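Local coordinates for ABC transporter sugar binding protein (Xanthomonas axonopodis pv. citri, PDB 3UOR), which probably binds maltose or related sugars in the periplasm and delivers them to an ABC transporter for uptake, at residues 209-219 with 406-417. Residues are numbered along the deposited sequence; the frame is centred on the assembly and turned at random.
Sequences LRDHDNYGNFR and DQRVDEILAKRR
A small beta hairpin, turning through a type I' turn at Asp211 to Asn214, lies on the junction of helices 398-412 and 414-422, where helix carboxylates take up backbone N-H groups of the hairpin and of the loop that follows, and arginines take up carbonyls. Asp410 OD1 accepts Gly216 N at 2.9 Å, nearly straight. One turn earlier, Asp406 grips the chain beyond the hairpin: OD1 receives Phe218 N at 2.8 Å, while OD2 takes Arg219 N from above the carboxylate plane and, on its anti lone pair, Arg219 NE at 2.7 Å, a salt bridge in the guanidinium plane. The bend of the Arg219 chain at chi3 (-66°) brings NE edge-on to this oxygen. Gly216, with no side chain, lets its CA come within 3.7 Å of Val409 CG1, close beside the Asp406 carboxylate.

At the other end, Arg417 NH1 meets Asn214 O at 2.9 Å, nearly head-on to the carbonyl, while NH1 and NH2 together hold Asp410 O, tying the end of helix 398-412 to the hairpin. Arg417 CD lies over one face of the Tyr215 ring, 3.3 Å from Tyr215 CZ. Arg416, extended from CG to NE, reaches the turn, its NH2 donating to His212 O at 2.8 Å. On the buried side, Leu209 CD2 packs against Val409 CG1 and Leu413 CD1, and Val409 CG2 touches Phe218 CE2; Ile380 of helix 377-394 also touches Phe218.

A water joins Asp410 OD2 to Arg219 NH2 and Arg210 NH2. With several arginines around them, both aspartates probably stay ionised, and the short hairpin is fixed to the last two modelled helices by charge as well as by apolar contact.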
loop_
_atom_site.group_PDB
_atom_site.type_symbol
_atom_site.label_atom_id
_atom_site.label_comp_id
_atom_site.label_asym_id
_atom_site.label_seq_id
_atom_site.Cartn_x
_atom_site.Cartn_y
_atom_site.Cartn_z
ATOM N N LEU A 209 1.297 15.775 8.112
ATOM C CA LEU A 209 0.466 16.990 8.175
ATOM C C LEU A 209 0.422 17.446 9.622
ATOM O O LEU A 209 0.793 16.693 10.521
ATOM C CB LEU A 209 -0.961 16.707 7.692
ATOM C CG LEU A 209 -1.100 16.169 6.269
ATOM C CD1 LEU A 209 -2.583 15.979 5.941
ATOM C CD2 LEU A 209 -0.444 17.152 5.283
ATOM N N ARG A 210 -0.034 18.665 9.864
ATOM C CA ARG A 210 -0.080 19.164 11.232
ATOM C C ARG A 210 -1.316 20.003 11.459
ATOM O O ARG A 210 -2.009 20.383 10.510
ATOM C CB ARG A 210 1.153 20.008 11.548
ATOM C CG ARG A 210 1.283 21.237 10.628
ATOM C CD ARG A 210 2.593 21.979 10.844
ATOM N NE ARG A 210 2.725 23.066 9.886
ATOM C CZ ARG A 210 2.155 24.254 10.035
ATOM N NH1 ARG A 210 1.423 24.498 11.115
ATOM N NH2 ARG A 210 2.308 25.193 9.101
ATOM N N ASP A 211 -1.576 20.285 12.732
ATOM C CA ASP A 211 -2.635 21.193 13.149
ATOM C C ASP A 211 -3.987 20.797 12.558
ATOM O O ASP A 211 -4.539 21.490 11.700
ATOM C CB ASP A 211 -2.271 22.642 12.808
ATOM C CG ASP A 211 -3.288 23.637 13.343
ATOM O OD1 ASP A 211 -3.440 24.725 12.747
ATOM O OD2 ASP A 211 -3.944 23.328 14.362
ATOM N N HIS A 212 -4.502 19.674 13.036
ATOM C CA HIS A 212 -5.785 19.137 12.607
ATOM C C HIS A 212 -5.732 18.757 11.143
ATOM O O HIS A 212 -6.757 18.748 10.449
ATOM C CB HIS A 212 -6.922 20.120 12.881
ATOM C CG HIS A 212 -7.147 20.381 14.333
ATOM N ND1 HIS A 212 -6.690 21.518 14.964
ATOM C CD2 HIS A 212 -7.755 19.638 15.288
ATOM C CE1 HIS A 212 -7.028 21.474 16.241
ATOM N NE2 HIS A 212 -7.677 20.345 16.462
ATOM N N ASP A 213 -4.529 18.403 10.704
ATOM C CA ASP A 213 -4.288 18.010 9.322
ATOM C C ASP A 213 -4.724 19.113 8.366
ATOM O O ASP A 213 -5.118 18.842 7.244
ATOM C CB ASP A 213 -4.987 16.698 9.004
ATOM C CG ASP A 213 -4.317 15.506 9.677
ATOM O OD1 ASP A 213 -3.221 15.667 10.262
ATOM O OD2 ASP A 213 -4.880 14.402 9.610
ATOM N N ASN A 214 -4.634 20.355 8.838
ATOM C CA ASN A 214 -4.975 21.526 8.053
ATOM C C ASN A 214 -3.766 22.146 7.371
ATOM O O ASN A 214 -3.927 23.007 6.530
ATOM C CB ASN A 214 -5.677 22.580 8.917
ATOM C CG ASN A 214 -7.069 22.153 9.326
ATOM O OD1 ASN A 214 -7.689 21.324 8.663
ATOM N ND2 ASN A 214 -7.566 22.713 10.425
ATOM N N TYR A 215 -2.559 21.727 7.736
ATOM C CA TYR A 215 -1.357 22.284 7.104
ATOM C C TYR A 215 -0.393 21.182 6.768
ATOM O O TYR A 215 -0.386 20.133 7.424
ATOM C CB TYR A 215 -0.639 23.238 8.044
ATOM C CG TYR A 215 -1.351 24.540 8.319
ATOM C CD1 TYR A 215 -1.177 25.635 7.484
ATOM C CD2 TYR A 215 -2.180 24.681 9.428
ATOM C CE1 TYR A 215 -1.815 26.833 7.735
ATOM C CE2 TYR A 215 -2.827 25.872 9.684
ATOM C CZ TYR A 215 -2.636 26.945 8.839
ATOM O OH TYR A 215 -3.274 28.137 9.092
ATOM N N GLY A 216 0.443 21.412 5.763
ATOM C CA GLY A 216 1.491 20.456 5.464
ATOM C C GLY A 216 2.536 20.507 6.565
ATOM O O GLY A 216 2.718 21.539 7.189
ATOM N N ASN A 217 3.209 19.394 6.820
ATOM C CA ASN A 217 4.272 19.376 7.803
ATOM C C ASN A 217 5.512 18.798 7.177
ATOM O O ASN A 217 6.286 18.119 7.853
ATOM C CB ASN A 217 3.893 18.535 9.029
ATOM C CG ASN A 217 4.875 18.712 10.177
ATOM O OD1 ASN A 217 5.348 19.809 10.429
ATOM N ND2 ASN A 217 5.177 17.630 10.880
ATOM N N PHE A 218 5.709 19.068 5.889
ATOM C CA PHE A 218 6.876 18.553 5.186
ATOM C C PHE A 218 8.155 19.285 5.579
ATOM O O PHE A 218 9.265 18.770 5.396
ATOM C CB PHE A 218 6.634 18.517 3.675
ATOM C CG PHE A 218 5.553 17.539 3.275
ATOM C CD1 PHE A 218 5.873 16.238 2.921
ATOM C CD2 PHE A 218 4.223 17.911 3.302
ATOM C CE1 PHE A 218 4.884 15.320 2.572
ATOM C CE2 PHE A 218 3.228 17.012 2.955
ATOM C CZ PHE A 218 3.559 15.708 2.593
ATOM N N ARG A 219 7.998 20.467 6.167
ATOM C CA ARG A 219 9.132 21.168 6.762
ATOM C C ARG A 219 9.567 20.572 8.108
ATOM O O ARG A 219 10.579 20.988 8.695
ATOM C CB ARG A 219 8.800 22.649 6.943
ATOM C CG ARG A 219 8.976 23.477 5.659
ATOM C CD ARG A 219 8.470 24.883 5.868
ATOM N NE ARG A 219 7.030 24.894 6.091
ATOM C CZ ARG A 219 6.335 25.990 6.354
ATOM N NH1 ARG A 219 6.957 27.160 6.439
ATOM N NH2 ARG A 219 5.025 25.908 6.541
ATOM N N ASP A 406 5.309 22.380 1.366
ATOM C CA ASP A 406 4.339 22.938 2.315
ATOM C C ASP A 406 3.432 24.034 1.722
ATOM O O ASP A 406 2.222 24.065 2.009
ATOM C CB ASP A 406 5.016 23.423 3.610
ATOM C CG ASP A 406 5.148 22.302 4.651
ATOM O OD1 ASP A 406 4.546 21.218 4.444
ATOM O OD2 ASP A 406 5.829 22.506 5.679
ATOM N N GLN A 407 4.000 24.927 0.908
ATOM C CA GLN A 407 3.188 25.942 0.246
ATOM C C GLN A 407 2.140 25.282 -0.627
ATOM O O GLN A 407 0.982 25.644 -0.562
ATOM C CB GLN A 407 4.022 26.897 -0.621
ATOM C CG GLN A 407 4.892 27.870 0.143
ATOM C CD GLN A 407 5.626 28.833 -0.789
ATOM O OE1 GLN A 407 6.849 29.006 -0.696
ATOM N NE2 GLN A 407 4.877 29.455 -1.707
ATOM N N ARG A 408 2.543 24.327 -1.461
ATOM C CA ARG A 408 1.578 23.636 -2.318
ATOM C C ARG A 408 0.540 22.904 -1.463
ATOM O O ARG A 408 -0.656 22.950 -1.745
ATOM C CB ARG A 408 2.282 22.649 -3.260
ATOM C CG ARG A 408 3.248 23.313 -4.279
ATOM C CD ARG A 408 2.550 24.408 -5.119
ATOM N NE ARG A 408 3.385 25.608 -5.199
ATOM C CZ ARG A 408 3.060 26.790 -4.685
ATOM N NH1 ARG A 408 1.900 26.952 -4.087
ATOM N NH2 ARG A 408 3.892 27.814 -4.782
ATOM N N VAL A 409 0.988 22.237 -0.408
ATOM C CA VAL A 409 0.059 21.437 0.401
ATOM C C VAL A 409 -0.916 22.342 1.162
ATOM O O VAL A 409 -2.105 22.062 1.228
ATOM C CB VAL A 409 0.804 20.466 1.339
ATOM C CG1 VAL A 409 -0.182 19.732 2.284
ATOM C CG2 VAL A 409 1.613 19.459 0.496
ATOM N N ASP A 410 -0.416 23.458 1.675
ATOM C CA ASP A 410 -1.267 24.448 2.324
ATOM C C ASP A 410 -2.363 24.991 1.405
ATOM O O ASP A 410 -3.479 25.245 1.870
ATOM C CB ASP A 410 -0.410 25.581 2.906
ATOM C CG ASP A 410 0.400 25.124 4.114
ATOM O OD1 ASP A 410 0.198 23.979 4.542
ATOM O OD2 ASP A 410 1.214 25.898 4.648
ATOM N N GLU A 411 -2.059 25.165 0.114
ATOM C CA GLU A 411 -3.098 25.533 -0.861
ATOM C C GLU A 411 -4.095 24.406 -1.062
ATOM O O GLU A 411 -5.318 24.616 -1.022
ATOM C CB GLU A 411 -2.475 25.941 -2.206
ATOM C CG GLU A 411 -1.496 27.061 -2.037
ATOM C CD GLU A 411 -0.761 27.409 -3.315
ATOM O OE1 GLU A 411 -0.803 26.588 -4.261
ATOM O OE2 GLU A 411 -0.140 28.506 -3.351
ATOM N N ILE A 412 -3.587 23.196 -1.272
ATOM C CA ILE A 412 -4.476 22.036 -1.419
ATOM C C ILE A 412 -5.447 21.911 -0.230
ATOM O O ILE A 412 -6.643 21.629 -0.399
ATOM C CB ILE A 412 -3.655 20.744 -1.619
ATOM C CG1 ILE A 412 -2.970 20.776 -2.991
ATOM C CG2 ILE A 412 -4.540 19.526 -1.474
ATOM C CD1 ILE A 412 -1.868 19.787 -3.156
ATOM N N LEU A 413 -4.948 22.184 0.970
ATOM C CA LEU A 413 -5.751 22.020 2.186
ATOM C C LEU A 413 -6.582 23.252 2.519
ATOM O O LEU A 413 -7.221 23.298 3.567
ATOM C CB LEU A 413 -4.843 21.678 3.377
ATOM C CG LEU A 413 -4.132 20.314 3.301
ATOM C CD1 LEU A 413 -3.076 20.162 4.391
ATOM C CD2 LEU A 413 -5.153 19.196 3.391
ATOM N N ALA A 414 -6.583 24.251 1.638
ATOM C CA ALA A 414 -7.229 25.513 1.969
ATOM C C ALA A 414 -8.708 25.365 2.265
ATOM O O ALA A 414 -9.214 26.018 3.163
ATOM C CB ALA A 414 -7.029 26.553 0.845
ATOM N N LYS A 415 -9.427 24.565 1.479
ATOM C CA LYS A 415 -10.870 24.434 1.708
ATOM C C LYS A 415 -11.130 23.723 3.048
ATOM O O LYS A 415 -11.934 24.171 3.868
ATOM C CB LYS A 415 -11.521 23.659 0.578
ATOM C CG LYS A 415 -13.009 23.455 0.753
ATOM C CD LYS A 415 -13.548 22.666 -0.430
ATOM C CE LYS A 415 -15.050 22.498 -0.356
ATOM N NZ LYS A 415 -15.598 21.892 -1.615
ATOM N N ARG A 416 -10.423 22.619 3.263
ATOM C CA ARG A 416 -10.502 21.901 4.538
ATOM C C ARG A 416 -10.228 22.849 5.708
ATOM O O ARG A 416 -11.016 22.935 6.636
ATOM C CB ARG A 416 -9.493 20.746 4.567
ATOM C CG ARG A 416 -9.382 20.055 5.941
ATOM C CD ARG A 416 -8.250 19.023 5.978
ATOM N NE ARG A 416 -8.095 18.505 7.332
ATOM C CZ ARG A 416 -8.834 17.520 7.834
ATOM N NH1 ARG A 416 -9.758 16.935 7.087
ATOM N NH2 ARG A 416 -8.645 17.115 9.078
ATOM N N ARG A 417 -9.104 23.555 5.666
ATOM C CA ARG A 417 -8.743 24.492 6.736
ATOM C C ARG A 417 -9.805 25.577 6.943
ATOM O O ARG A 417 -10.081 25.959 8.073
ATOM C CB ARG A 417 -7.391 25.124 6.433
ATOM C CG ARG A 417 -6.849 26.072 7.482
ATOM C CD ARG A 417 -5.413 26.441 7.141
ATOM N NE ARG A 417 -5.313 27.041 5.824
ATOM C CZ ARG A 417 -4.731 26.491 4.765
ATOM N NH1 ARG A 417 -4.148 25.301 4.844
ATOM N NH2 ARG A 417 -4.716 27.159 3.616
HETATM O O HOH W 1 2.792 24.183 6.454
HETATM O O HOH W 2 5.031 23.219 8.345
#